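Local coordinates for ribosomal RNA small subunit methyltransferase E (Legionella pneumophila, PDB 5O95), which probably methylates the N3 position of a specific uridine in 16S ribosomal RNA, using S-adenosyl-L-methionine as methyl donor, at residues 129-132 with 133-136; 98-101 with 102-106; 140-144 with 145-149; 231-234 with 235-239; 120-124 with 125-129. All coordinates share one frame; numbering follows the deposited sequence.

Contact 1: 129-132 with 133-136; sequences KKMH and QWLN
One face of the W134 indole carries both a methylene and a carbonyl oxygen of K130. K130 CB stands 3.8 Å from the centroid of the six-membered ring, 13° off the ring normal, which meets the geometry of a CH-pi contact. On the same face K130 O lies 3.0 Å above the ring plane, displaced toward the rim, and accepts W134 N at 2.7 Å. The lysine chain bends at its second torsion (chi2 -68°), bringing CD to within 3.9 Å of W134 CZ2 as it runs over the indole. Its ammonium then forms a salt bridge with E96, whose OE2 also receives W134 NE1. The two side chains thus converge on one carboxylate of helix 94-104, while both belong to helix 124-145, the crossover helix of the beta-alpha-beta unit between strands 109-114 and 152-158. M131 SD meets the ring obliquely, 3.8 Å from W134 CE3, a Met-aromatic contact lying on the side of strand 152-158. On the more exposed flank, Q133 works through water: one molecule donates to K129 O and accepts from Q133 NE2, and a second links K130 NZ to Q133 OE1.

Contact 2: 98-101 with 102-106; sequences VMQK and SAELG
S102 reaches back one turn to V98 in an intrahelical contact at the end of helix 94-104, buried between helices 227-242 and 124-145 and the second subunit. V98 O takes two donors from S102, its N at 2.8 Å and its OG also at 2.8 Å, arriving from opposite faces of the carbonyl plane. A chi1 of 66°, which sets the hydroxyl between the backbone N and the carbonyl carbon, swings OG back to that carbonyl one turn earlier. L105, already off helical angles, still bonds through its N to K101 O at 3.0 Å. G106, at phi 78°, is the C-prime residue of a Schellman motif: its N bonds to A103 O at 3.0 Å, and V107 N to S102 O. This ending turns the crossover helix toward strand 109-114 of the parallel sheet. On another side, E104 lies alongside both Q100 and K101, pointing the same way. E104 OE2 lies 3.5 Å from Q100 CG, and its salt bridge to K101 NZ is long, 3.9 Å. The stronger partners belong to the second subunit, where T229 bonds to both K101 NZ and E104 OE1 and E228 adds a salt bridge to the lysine.

Contact 3: 140-144 with 145-149; sequences GACEQ and CGRNQ
C142 and C145 form the close-packed part of this helix end, against which the chain folds as it leaves helix 124-145 for strand 152-158. C145 N bonds to A141 O at 2.8 Å, and G146 N to C142 O at 3.1 Å with an N-H...O angle of 145°, the last turn of the helix. The C145 side chain, its sulfur placed between the backbone N and the carbonyl carbon (chi1 83°), folds back so that SG lies 3.3 Å from A141 O. G146 then takes a positive phi of 100°, which reverses the direction of the chain and brings R147 back beside the helix. Here C142 SG packs 3.9 Å from R147 CB and 3.7 Å from Q149 O, so the cysteine sulfur fills the angle between helix and departing loop. The R147 guanidinium leads away from residues 140-144 into buried bonds with E78, V107 O and A103 O.

The other side is looser: E143 and Q144 are only partly exposed, and E143 makes hardly any contact with residues 145-149. Their polar ends are nonetheless held, the E143 carboxylate by Y10 N and Q144 NE2 by V224 O of the second subunit; Q144 OE1 stays 3.4 Å from C145 CB.

Three arginines meet the carbonyls here: R8 NE bonds to E143 O, R5 NH1 to Q144 O and R77 NH1 to G146 O. Such positive charge would probably offset the partial negative charge of the helix C-terminus, and R5 and R8 join the methyltransferase domain to the N-terminal part of the chain.

Contact 4: 231-234 with 235-239; sequences AITA and LSVLQ
Regular helical bonds run from residues 235-238 back to 231-234, among them L235 N to A231 O at 3.0 Å and L238 N to A234 O at 2.8 Å, with N-H...O angles of 168° and 165°. The distinctive feature is S236. Its OG, held beside the backbone N at chi1 -61°, donates to I232 O at 2.8 Å, while its own N reaches the same oxygen at 3.0 Å from the other face of the carbonyl. Several branched side chains also lean back on carbonyls of the preceding turn: V237 CG2 lies 3.2 Å from T233 O, and L238 CG 3.1 Å from A234 O. Apolar contact between neighbouring side chains is slight, I232 CD1 standing 4.4 Å from L235 CD1, because most side chains face other elements. A231, A234 and L238 pack on strand 191-196, and L235 on helix 94-104. I232 and S236 instead meet their counterparts in the second subunit, as expected of a SPOUT dimer. Side chain to side chain, A234 lies about 4 Å from L220 and T233 as close to L225, residues seen to bind S-adenosyl-L-methionine in this protein, though none is bound to this chain. The S236 hydroxyl makes one bond within its helix and another across the interface, to T233 OG1 of the second subunit, which lets a polar group be buried in the dimer contact.

Contact 5: 120-124 with 125-129; sequences VKIDK and EKMAK
D123 O receives M127 N at 2.8 Å, the shortest hydrogen bond between residues 120-124 and the first turn of helix 124-145. The next backbone bond, A128 N to K124 O at 3.0 Å, continues the helical pattern. D123 also supplies its carboxylate. With chi1 at 45° its CG turns in between the backbone N and the carbonyl carbon, and OD2 swings over the open end of the helix to accept K126 N at 3.1 Å. This bond is bent, with an N-H...O angle of 143°, and the donor comes from above the carboxylate plane, 60° out of it. The same oxygen lies against aliphatic carbon, 3.3 Å from K126 CB and 3.4 Å from E125 CG. E125 OE2, another acidic oxygen, is 4.6 Å from D123 OD2; the amide groups at the helix start would probably ease the crowding of the two negative charges.

I122, one residue earlier, points toward the helix and packs on its first turn. Its CG2 branch sits 3.3 Å from M127 N and its CD1 end 3.7 Å from M127 CE. The methionine bends twice, carrying its methyl to the isoleucine, and the two side chains cross at about a right angle. The surface placement leaves most of these residues exposed. An aspartate N-cap, flanked by an apolar pair from the residue before the cap and the fourth residue after it, is the hydrophobic staple, and here it starts the crossover helix between parallel strands 109-114 and 152-158.

Contacts 5, 1 and 3 follow one another along helix 124-145, from its N-cap to its C-terminal end. Contact 2 lies beside this helix: W134 CE3 of contact 1 meets M99 CE at 3.8 Å, and R147 NH1 of contact 3 bonds to A103 O at 3.0 Å. On its other side contact 2 adjoins contact 4, with S102 CB 3.4 Å from L235 CD1 and a weak bond from Q239 NE2 to L105 O. Contacts 2, 3 and 4 all touch the second subunit. Contact 2 approaches the cofactor residues, V98 standing about 6 Å from T227 between side chains, and contact 4 comes nearer still; contact 3 packs on R223 of the second subunit, whereas contacts 1 and 5 lie away.

Contact 1: 129-132 with 133-136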
loop_
_atom_site.group_PDB
_atom_site.type_symbol
_atom_site.label_atom_id
_atom_site.label_comp_id
_atom_site.label_asym_id
_atom_site.label_seq_id
_atom_site.Cartn_x
_atom_site.Cartn_y
_atom_site.Cartn_z
ATOM N N LYS B 129 14.529 15.789 13.386
ATOM C CA LYS B 129 14.714 15.794 11.940
ATOM C C LYS B 129 13.683 14.907 11.257
ATOM O O LYS B 129 13.170 15.258 10.196
ATOM C CB LYS B 129 16.124 15.343 11.571
ATOM C CG LYS B 129 17.213 16.332 12.013
ATOM C CD LYS B 129 18.598 15.848 11.617
ATOM C CE LYS B 129 19.674 16.670 12.309
ATOM N NZ LYS B 129 19.407 18.128 12.158
ATOM N N LYS B 130 13.408 13.730 11.830
ATOM C CA LYS B 130 12.405 12.846 11.234
ATOM C C LYS B 130 11.029 13.494 11.215
ATOM O O LYS B 130 10.303 13.388 10.224
ATOM C CB LYS B 130 12.367 11.516 11.987
ATOM C CG LYS B 130 13.505 10.589 11.642
ATOM C CD LYS B 130 13.338 10.109 10.213
ATOM C CE LYS B 130 14.222 8.909 9.945
ATOM N NZ LYS B 130 14.323 8.693 8.475
ATOM N N MET B 131 10.661 14.189 12.294
ATOM C CA MET B 131 9.352 14.840 12.335
ATOM C C MET B 131 9.234 15.930 11.271
ATOM O O MET B 131 8.170 16.087 10.647
ATOM C CB MET B 131 9.083 15.391 13.735
ATOM C CG MET B 131 8.939 14.308 14.822
ATOM S SD MET B 131 7.351 13.474 14.593
ATOM C CE MET B 131 6.180 14.799 14.973
ATOM N N HIS B 132 10.319 16.677 11.036
ATOM C CA HIS B 132 10.318 17.678 9.965
ATOM C C HIS B 132 10.143 17.011 8.608
ATOM O O HIS B 132 9.299 17.422 7.795
ATOM C CB HIS B 132 11.631 18.470 9.998
ATOM C CG HIS B 132 11.697 19.565 8.977
ATOM N ND1 HIS B 132 11.140 20.809 9.189
ATOM C CD2 HIS B 132 12.250 19.606 7.740
ATOM C CE1 HIS B 132 11.335 21.566 8.121
ATOM N NE2 HIS B 132 12.009 20.861 7.229
ATOM N N GLN B 133 10.897 15.925 8.376
ATOM C CA GLN B 133 10.843 15.232 7.098
ATOM C C GLN B 133 9.490 14.577 6.892
ATOM O O GLN B 133 8.951 14.604 5.783
ATOM C CB GLN B 133 11.945 14.175 7.038
ATOM C CG GLN B 133 13.328 14.777 7.052
ATOM C CD GLN B 133 14.402 13.749 7.347
ATOM O OE1 GLN B 133 14.156 12.542 7.294
ATOM N NE2 GLN B 133 15.601 14.225 7.670
ATOM N N TRP B 134 8.930 13.989 7.955
ATOM C CA TRP B 134 7.632 13.331 7.850
ATOM C C TRP B 134 6.523 14.332 7.593
ATOM O O TRP B 134 5.599 14.049 6.812
ATOM C CB TRP B 134 7.321 12.546 9.119
ATOM C CG TRP B 134 8.205 11.371 9.313
ATOM C CD1 TRP B 134 8.938 10.722 8.354
ATOM C CD2 TRP B 134 8.475 10.709 10.548
ATOM N NE1 TRP B 134 9.640 9.681 8.923
ATOM C CE2 TRP B 134 9.372 9.654 10.268
ATOM C CE3 TRP B 134 8.036 10.896 11.863
ATOM C CZ2 TRP B 134 9.853 8.795 11.262
ATOM C CZ3 TRP B 134 8.523 10.037 12.859
ATOM C CH2 TRP B 134 9.410 8.996 12.542
ATOM N N LEU B 135 6.586 15.510 8.230
ATOM C CA LEU B 135 5.597 16.549 7.912
ATOM C C LEU B 135 5.680 16.927 6.449
ATOM O O LEU B 135 4.643 17.083 5.784
ATOM C CB LEU B 135 5.779 17.807 8.773
ATOM C CG LEU B 135 4.794 18.938 8.412
ATOM C CD1 LEU B 135 3.389 18.543 8.806
ATOM C CD2 LEU B 135 5.215 20.233 9.098
ATOM N N ASN B 136 6.896 17.080 5.925
ATOM C CA ASN B 136 7.020 17.451 4.520
ATOM C C ASN B 136 6.503 16.350 3.594
ATOM O O ASN B 136 5.922 16.649 2.554
ATOM C CB ASN B 136 8.432 17.949 4.188
ATOM C CG ASN B 136 8.682 19.371 4.700
ATOM O OD1 ASN B 136 7.730 20.114 4.946
ATOM N ND2 ASN B 136 9.946 19.754 4.840
HETATM O O HOH W 1 14.842 17.129 8.708
HETATM O O HOH W 2 15.855 10.686 7.317
#

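Contact 2: 98-101 with 102-106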
loop_
_atom_site.group_PDB
_atom_site.type_symbol
_atom_site.label_atom_id
_atom_site.label_comp_id
_atom_site.label_asym_id
_atom_site.label_seq_id
_atom_site.Cartn_x
_atom_site.Cartn_y
_atom_site.Cartn_z
ATOM N N VAL B 98 4.473 4.965 5.108
ATOM C CA VAL B 98 3.221 5.065 5.854
ATOM C C VAL B 98 2.736 6.504 5.909
ATOM O O VAL B 98 1.539 6.761 5.789
ATOM C CB VAL B 98 3.373 4.478 7.266
ATOM C CG1 VAL B 98 2.149 4.760 8.097
ATOM C CG2 VAL B 98 3.611 2.966 7.183
ATOM N N MET B 99 3.648 7.452 6.166
ATOM C CA MET B 99 3.275 8.860 6.160
ATOM C C MET B 99 2.629 9.245 4.838
ATOM O O MET B 99 1.589 9.920 4.814
ATOM C CB MET B 99 4.510 9.729 6.411
ATOM C CG MET B 99 5.098 9.591 7.814
ATOM S SD MET B 99 4.029 10.304 9.075
ATOM C CE MET B 99 4.753 9.561 10.553
ATOM N N GLN B 100 3.254 8.878 3.718
ATOM C CA GLN B 100 2.719 9.289 2.416
ATOM C C GLN B 100 1.370 8.633 2.137
ATOM O O GLN B 100 0.390 9.308 1.781
ATOM C CB GLN B 100 3.726 8.956 1.315
ATOM C CG GLN B 100 3.197 9.224 -0.081
ATOM C CD GLN B 100 4.180 8.847 -1.161
ATOM O OE1 GLN B 100 4.172 7.719 -1.654
ATOM N NE2 GLN B 100 5.035 9.792 -1.543
ATOM N N LYS B 101 1.294 7.319 2.295
ATOM C CA LYS B 101 0.090 6.614 1.898
ATOM C C LYS B 101 -1.061 6.818 2.877
ATOM O O LYS B 101 -2.225 6.750 2.453
ATOM C CB LYS B 101 0.434 5.137 1.688
ATOM C CG LYS B 101 1.428 4.986 0.496
ATOM C CD LYS B 101 1.505 3.622 -0.108
ATOM C CE LYS B 101 2.485 3.671 -1.281
ATOM N NZ LYS B 101 2.293 4.900 -2.117
ATOM N N SER B 102 -0.783 7.032 4.168
ATOM C CA SER B 102 -1.890 7.262 5.087
ATOM C C SER B 102 -2.548 8.605 4.793
ATOM O O SER B 102 -3.772 8.735 4.878
ATOM C CB SER B 102 -1.438 7.157 6.540
ATOM O OG SER B 102 -0.544 8.199 6.877
ATOM N N ALA B 103 -1.743 9.597 4.406
ATOM C CA ALA B 103 -2.291 10.865 3.936
ATOM C C ALA B 103 -3.200 10.676 2.715
ATOM O O ALA B 103 -4.298 11.251 2.649
ATOM C CB ALA B 103 -1.147 11.852 3.663
ATOM N N GLU B 104 -2.758 9.893 1.727
ATOM C CA GLU B 104 -3.604 9.605 0.560
ATOM C C GLU B 104 -4.901 8.929 0.966
ATOM O O GLU B 104 -5.952 9.159 0.341
ATOM C CB GLU B 104 -2.878 8.692 -0.437
ATOM C CG GLU B 104 -1.667 9.297 -1.089
ATOM C CD GLU B 104 -0.907 8.295 -1.963
ATOM O OE1 GLU B 104 -1.537 7.591 -2.775
ATOM O OE2 GLU B 104 0.330 8.221 -1.834
ATOM N N LEU B 105 -4.841 8.045 1.984
ATOM C CA LEU B 105 -6.024 7.339 2.455
ATOM C C LEU B 105 -6.856 8.165 3.414
ATOM O O LEU B 105 -7.771 7.625 4.039
ATOM C CB LEU B 105 -5.640 5.979 3.081
ATOM C CG LEU B 105 -5.698 4.787 2.140
ATOM C CD1 LEU B 105 -7.148 4.587 1.654
ATOM C CD2 LEU B 105 -4.807 4.997 0.949
ATOM N N GLY B 106 -6.573 9.471 3.525
ATOM C CA GLY B 106 -7.415 10.365 4.293
ATOM C C GLY B 106 -7.253 10.323 5.793
ATOM O O GLY B 106 -8.133 10.800 6.507
#

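Contact 3: 140-144 with 145-149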
loop_
_atom_site.group_PDB
_atom_site.type_symbol
_atom_site.label_atom_id
_atom_site.label_comp_id
_atom_site.label_asym_id
_atom_site.label_seq_id
_atom_site.Cartn_x
_atom_site.Cartn_y
_atom_site.Cartn_z
ATOM N N GLY B 140 3.504 16.910 0.942
ATOM C CA GLY B 140 3.658 16.504 -0.441
ATOM C C GLY B 140 2.554 15.561 -0.878
ATOM O O GLY B 140 2.052 15.651 -2.000
ATOM N N ALA B 141 2.152 14.648 0.011
ATOM C CA ALA B 141 1.094 13.702 -0.337
ATOM C C ALA B 141 -0.261 14.400 -0.464
ATOM O O ALA B 141 -1.085 14.021 -1.308
ATOM C CB ALA B 141 1.040 12.568 0.698
ATOM N N CYS B 142 -0.500 15.434 0.344
ATOM C CA CYS B 142 -1.724 16.210 0.168
ATOM C C CYS B 142 -1.695 16.980 -1.137
ATOM O O CYS B 142 -2.728 17.099 -1.807
ATOM C CB CYS B 142 -1.934 17.176 1.339
ATOM S SG CYS B 142 -2.272 16.310 2.910
ATOM N N GLU B 143 -0.524 17.509 -1.513
ATOM C CA GLU B 143 -0.411 18.145 -2.824
ATOM C C GLU B 143 -0.771 17.165 -3.923
ATOM O O GLU B 143 -1.523 17.497 -4.843
ATOM C CB GLU B 143 0.996 18.698 -3.039
ATOM C CG GLU B 143 1.319 19.828 -2.074
ATOM C CD GLU B 143 2.751 20.284 -2.117
ATOM O OE1 GLU B 143 3.651 19.476 -2.484
ATOM O OE2 GLU B 143 2.991 21.462 -1.742
ATOM N N GLN B 144 -0.279 15.917 -3.819
ATOM C CA GLN B 144 -0.519 14.916 -4.857
ATOM C C GLN B 144 -1.969 14.418 -4.880
ATOM O O GLN B 144 -2.547 14.231 -5.953
ATOM C CB GLN B 144 0.441 13.734 -4.638
ATOM C CG GLN B 144 0.171 12.500 -5.548
ATOM C CD GLN B 144 -0.912 11.548 -5.015
ATOM O OE1 GLN B 144 -1.012 11.302 -3.816
ATOM N NE2 GLN B 144 -1.734 11.035 -5.914
ATOM N N CYS B 145 -2.567 14.179 -3.711
ATOM C CA CYS B 145 -3.846 13.476 -3.672
ATOM C C CYS B 145 -5.067 14.394 -3.690
ATOM O O CYS B 145 -6.187 13.919 -3.930
ATOM C CB CYS B 145 -3.868 12.492 -2.479
ATOM S SG CYS B 145 -4.303 13.196 -0.913
ATOM N N GLY B 146 -4.884 15.692 -3.467
ATOM C CA GLY B 146 -5.999 16.622 -3.516
ATOM C C GLY B 146 -6.567 17.032 -2.173
ATOM O O GLY B 146 -7.484 17.855 -2.140
ATOM N N ARG B 147 -6.047 16.512 -1.058
ATOM C CA ARG B 147 -6.511 16.979 0.244
ATOM C C ARG B 147 -6.057 18.406 0.441
ATOM O O ARG B 147 -4.893 18.735 0.193
ATOM C CB ARG B 147 -5.871 16.154 1.364
ATOM C CG ARG B 147 -6.531 14.812 1.482
ATOM C CD ARG B 147 -5.833 14.014 2.568
ATOM N NE ARG B 147 -6.286 14.463 3.883
ATOM C CZ ARG B 147 -5.994 13.862 5.027
ATOM N NH1 ARG B 147 -5.261 12.744 5.014
ATOM N NH2 ARG B 147 -6.465 14.339 6.177
ATOM N N ASN B 148 -6.977 19.234 0.928
ATOM C CA ASN B 148 -6.691 20.641 1.184
ATOM C C ASN B 148 -6.592 20.953 2.663
ATOM O O ASN B 148 -6.561 22.133 3.058
ATOM C CB ASN B 148 -7.726 21.522 0.489
ATOM C CG ASN B 148 -7.683 21.359 -1.005
ATOM O OD1 ASN B 148 -6.616 21.309 -1.580
ATOM N ND2 ASN B 148 -8.849 21.280 -1.641
ATOM N N GLN B 149 -6.441 19.911 3.471
ATOM C CA GLN B 149 -6.235 19.989 4.899
ATOM C C GLN B 149 -5.140 18.981 5.172
ATOM O O GLN B 149 -5.155 17.895 4.586
ATOM C CB GLN B 149 -7.511 19.576 5.627
ATOM C CG GLN B 149 -7.462 19.660 7.128
ATOM C CD GLN B 149 -8.825 19.429 7.774
ATOM O OE1 GLN B 149 -9.881 19.707 7.186
ATOM N NE2 GLN B 149 -8.808 18.920 9.000
#

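Contact 4: 231-234 with 235-239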
loop_
_atom_site.group_PDB
_atom_site.type_symbol
_atom_site.label_atom_id
_atom_site.label_comp_id
_atom_site.label_asym_id
_atom_site.label_seq_id
_atom_site.Cartn_x
_atom_site.Cartn_y
_atom_site.Cartn_z
ATOM N N ALA B 231 -0.727 -0.961 7.768
ATOM C CA ALA B 231 -1.275 0.381 7.918
ATOM C C ALA B 231 -2.182 0.737 6.758
ATOM O O ALA B 231 -3.300 1.221 6.958
ATOM C CB ALA B 231 -0.142 1.400 8.022
ATOM N N ILE B 232 -1.703 0.541 5.534
ATOM C CA ILE B 232 -2.488 1.023 4.402
ATOM C C ILE B 232 -3.695 0.118 4.152
ATOM O O ILE B 232 -4.764 0.591 3.766
ATOM C CB ILE B 232 -1.590 1.246 3.173
ATOM C CG1 ILE B 232 -0.391 2.133 3.555
ATOM C CG2 ILE B 232 -2.373 1.960 2.059
ATOM C CD1 ILE B 232 -0.723 3.335 4.506
ATOM N N THR B 233 -3.566 -1.187 4.397
ATOM C CA THR B 233 -4.713 -2.082 4.302
ATOM C C THR B 233 -5.778 -1.744 5.342
ATOM O O THR B 233 -6.981 -1.725 5.035
ATOM C CB THR B 233 -4.213 -3.533 4.504
ATOM O OG1 THR B 233 -3.331 -3.863 3.415
ATOM C CG2 THR B 233 -5.368 -4.527 4.578
ATOM N N ALA B 234 -5.367 -1.470 6.579
ATOM C CA ALA B 234 -6.337 -1.153 7.620
ATOM C C ALA B 234 -7.064 0.151 7.303
ATOM O O ALA B 234 -8.289 0.239 7.434
ATOM C CB ALA B 234 -5.623 -1.032 8.973
ATOM N N LEU B 235 -6.316 1.177 6.902
ATOM C CA LEU B 235 -6.952 2.443 6.550
ATOM C C LEU B 235 -7.927 2.272 5.396
ATOM O O LEU B 235 -9.014 2.864 5.402
ATOM C CB LEU B 235 -5.908 3.492 6.199
ATOM C CG LEU B 235 -5.044 3.949 7.372
ATOM C CD1 LEU B 235 -4.069 4.970 6.918
ATOM C CD2 LEU B 235 -5.915 4.495 8.480
ATOM N N SER B 236 -7.560 1.464 4.396
ATOM C CA SER B 236 -8.467 1.233 3.265
ATOM C C SER B 236 -9.746 0.551 3.724
ATOM O O SER B 236 -10.850 0.913 3.303
ATOM C CB SER B 236 -7.767 0.353 2.221
ATOM O OG SER B 236 -6.590 0.928 1.684
ATOM N N VAL B 237 -9.607 -0.483 4.557
ATOM C CA VAL B 237 -10.780 -1.222 4.997
ATOM C C VAL B 237 -11.659 -0.351 5.882
ATOM O O VAL B 237 -12.884 -0.340 5.740
ATOM C CB VAL B 237 -10.362 -2.525 5.703
ATOM C CG1 VAL B 237 -11.576 -3.191 6.330
ATOM C CG2 VAL B 237 -9.663 -3.468 4.731
ATOM N N LEU B 238 -11.044 0.432 6.780
ATOM C CA LEU B 238 -11.826 1.296 7.658
ATOM C C LEU B 238 -12.507 2.421 6.883
ATOM O O LEU B 238 -13.668 2.730 7.143
ATOM C CB LEU B 238 -10.928 1.880 8.754
ATOM C CG LEU B 238 -10.369 0.830 9.715
ATOM C CD1 LEU B 238 -9.370 1.497 10.663
ATOM C CD2 LEU B 238 -11.492 0.151 10.488
ATOM N N GLN B 239 -11.814 3.015 5.906
ATOM C CA GLN B 239 -12.445 4.065 5.110
ATOM C C GLN B 239 -13.553 3.516 4.236
ATOM O O GLN B 239 -14.530 4.212 3.958
ATOM C CB GLN B 239 -11.426 4.767 4.228
ATOM C CG GLN B 239 -10.441 5.648 4.986
ATOM C CD GLN B 239 -11.063 6.941 5.540
ATOM O OE1 GLN B 239 -12.285 7.097 5.634
ATOM N NE2 GLN B 239 -10.191 7.862 5.927
#

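Contact 5: 120-124 with 125-129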
loop_
_atom_site.group_PDB
_atom_site.type_symbol
_atom_site.label_atom_id
_atom_site.label_comp_id
_atom_site.label_asym_id
_atom_site.label_seq_id
_atom_site.Cartn_x
_atom_site.Cartn_y
_atom_site.Cartn_z
ATOM N N VAL B 120 13.983 -0.357 16.805
ATOM C CA VAL B 120 14.805 0.821 16.573
ATOM C C VAL B 120 14.742 1.763 17.763
ATOM O O VAL B 120 13.838 1.696 18.600
ATOM C CB VAL B 120 14.383 1.571 15.294
ATOM C CG1 VAL B 120 14.687 0.727 14.072
ATOM C CG2 VAL B 120 12.910 1.904 15.359
ATOM N N LYS B 121 15.731 2.653 17.813
ATOM C CA LYS B 121 15.808 3.747 18.769
ATOM C C LYS B 121 16.255 4.994 18.026
ATOM O O LYS B 121 17.164 4.933 17.193
ATOM C CB LYS B 121 16.831 3.441 19.867
ATOM C CG LYS B 121 16.458 2.283 20.775
ATOM C CD LYS B 121 15.323 2.661 21.710
ATOM C CE LYS B 121 15.650 3.935 22.474
ATOM N NZ LYS B 121 16.990 3.869 23.122
ATOM N N ILE B 122 15.615 6.120 18.334
ATOM C CA ILE B 122 15.909 7.403 17.709
ATOM C C ILE B 122 16.223 8.408 18.809
ATOM O O ILE B 122 15.441 8.561 19.754
ATOM C CB ILE B 122 14.729 7.885 16.842
ATOM C CG1 ILE B 122 14.368 6.831 15.788
ATOM C CG2 ILE B 122 15.059 9.197 16.169
ATOM C CD1 ILE B 122 13.244 7.247 14.858
ATOM N N ASP B 123 17.368 9.079 18.695
ATOM C CA ASP B 123 17.692 10.155 19.624
ATOM C C ASP B 123 16.771 11.357 19.382
ATOM O O ASP B 123 16.034 11.424 18.390
ATOM C CB ASP B 123 19.173 10.544 19.528
ATOM C CG ASP B 123 19.657 10.681 18.089
ATOM O OD1 ASP B 123 19.811 9.638 17.413
ATOM O OD2 ASP B 123 19.881 11.828 17.636
ATOM N N LYS B 124 16.810 12.323 20.310
ATOM C CA LYS B 124 15.866 13.443 20.222
ATOM C C LYS B 124 16.167 14.362 19.044
ATOM O O LYS B 124 15.234 14.882 18.408
ATOM C CB LYS B 124 15.824 14.231 21.536
ATOM C CG LYS B 124 17.098 14.988 21.849
ATOM C CD LYS B 124 16.892 16.031 22.935
ATOM C CE LYS B 124 18.226 16.614 23.364
ATOM N NZ LYS B 124 18.119 17.379 24.635
ATOM N N GLU B 125 17.444 14.580 18.724
ATOM C CA GLU B 125 17.739 15.436 17.581
ATOM C C GLU B 125 17.405 14.738 16.272
ATOM O O GLU B 125 16.947 15.383 15.321
ATOM C CB GLU B 125 19.184 15.942 17.624
ATOM C CG GLU B 125 20.212 15.089 16.902
ATOM C CD GLU B 125 21.603 15.699 16.972
ATOM O OE1 GLU B 125 21.821 16.569 17.845
ATOM O OE2 GLU B 125 22.473 15.317 16.158
ATOM N N LYS B 126 17.600 13.423 16.212
ATOM C CA LYS B 126 17.212 12.680 15.021
ATOM C C LYS B 126 15.700 12.610 14.897
ATOM O O LYS B 126 15.155 12.667 13.786
ATOM C CB LYS B 126 17.809 11.271 15.084
ATOM C CG LYS B 126 17.554 10.449 13.835
ATOM C CD LYS B 126 18.327 11.009 12.655
ATOM C CE LYS B 126 17.935 10.304 11.377
ATOM N NZ LYS B 126 18.724 10.763 10.203
ATOM N N MET B 127 14.998 12.475 16.024
ATOM C CA MET B 127 13.542 12.492 15.975
ATOM C C MET B 127 13.029 13.842 15.478
ATOM O O MET B 127 12.109 13.892 14.655
ATOM C CB MET B 127 12.958 12.137 17.338
ATOM C CG MET B 127 11.468 11.917 17.308
ATOM S SD MET B 127 10.974 10.603 16.154
ATOM C CE MET B 127 11.116 9.149 17.192
ATOM N N ALA B 128 13.658 14.941 15.913
ATOM C CA ALA B 128 13.222 16.241 15.400
ATOM C C ALA B 128 13.414 16.321 13.892
ATOM O O ALA B 128 12.565 16.866 13.176
ATOM C CB ALA B 128 13.986 17.367 16.094
ATOM N N LYS B 129 14.529 15.789 13.386
ATOM C CA LYS B 129 14.714 15.794 11.940
ATOM C C LYS B 129 13.683 14.907 11.257
ATOM O O LYS B 129 13.170 15.258 10.196
ATOM C CB LYS B 129 16.124 15.343 11.571
ATOM C CG LYS B 129 17.213 16.332 12.013
ATOM C CD LYS B 129 18.598 15.848 11.617
ATOM C CE LYS B 129 19.674 16.670 12.309
ATOM N NZ LYS B 129 19.407 18.128 12.158
#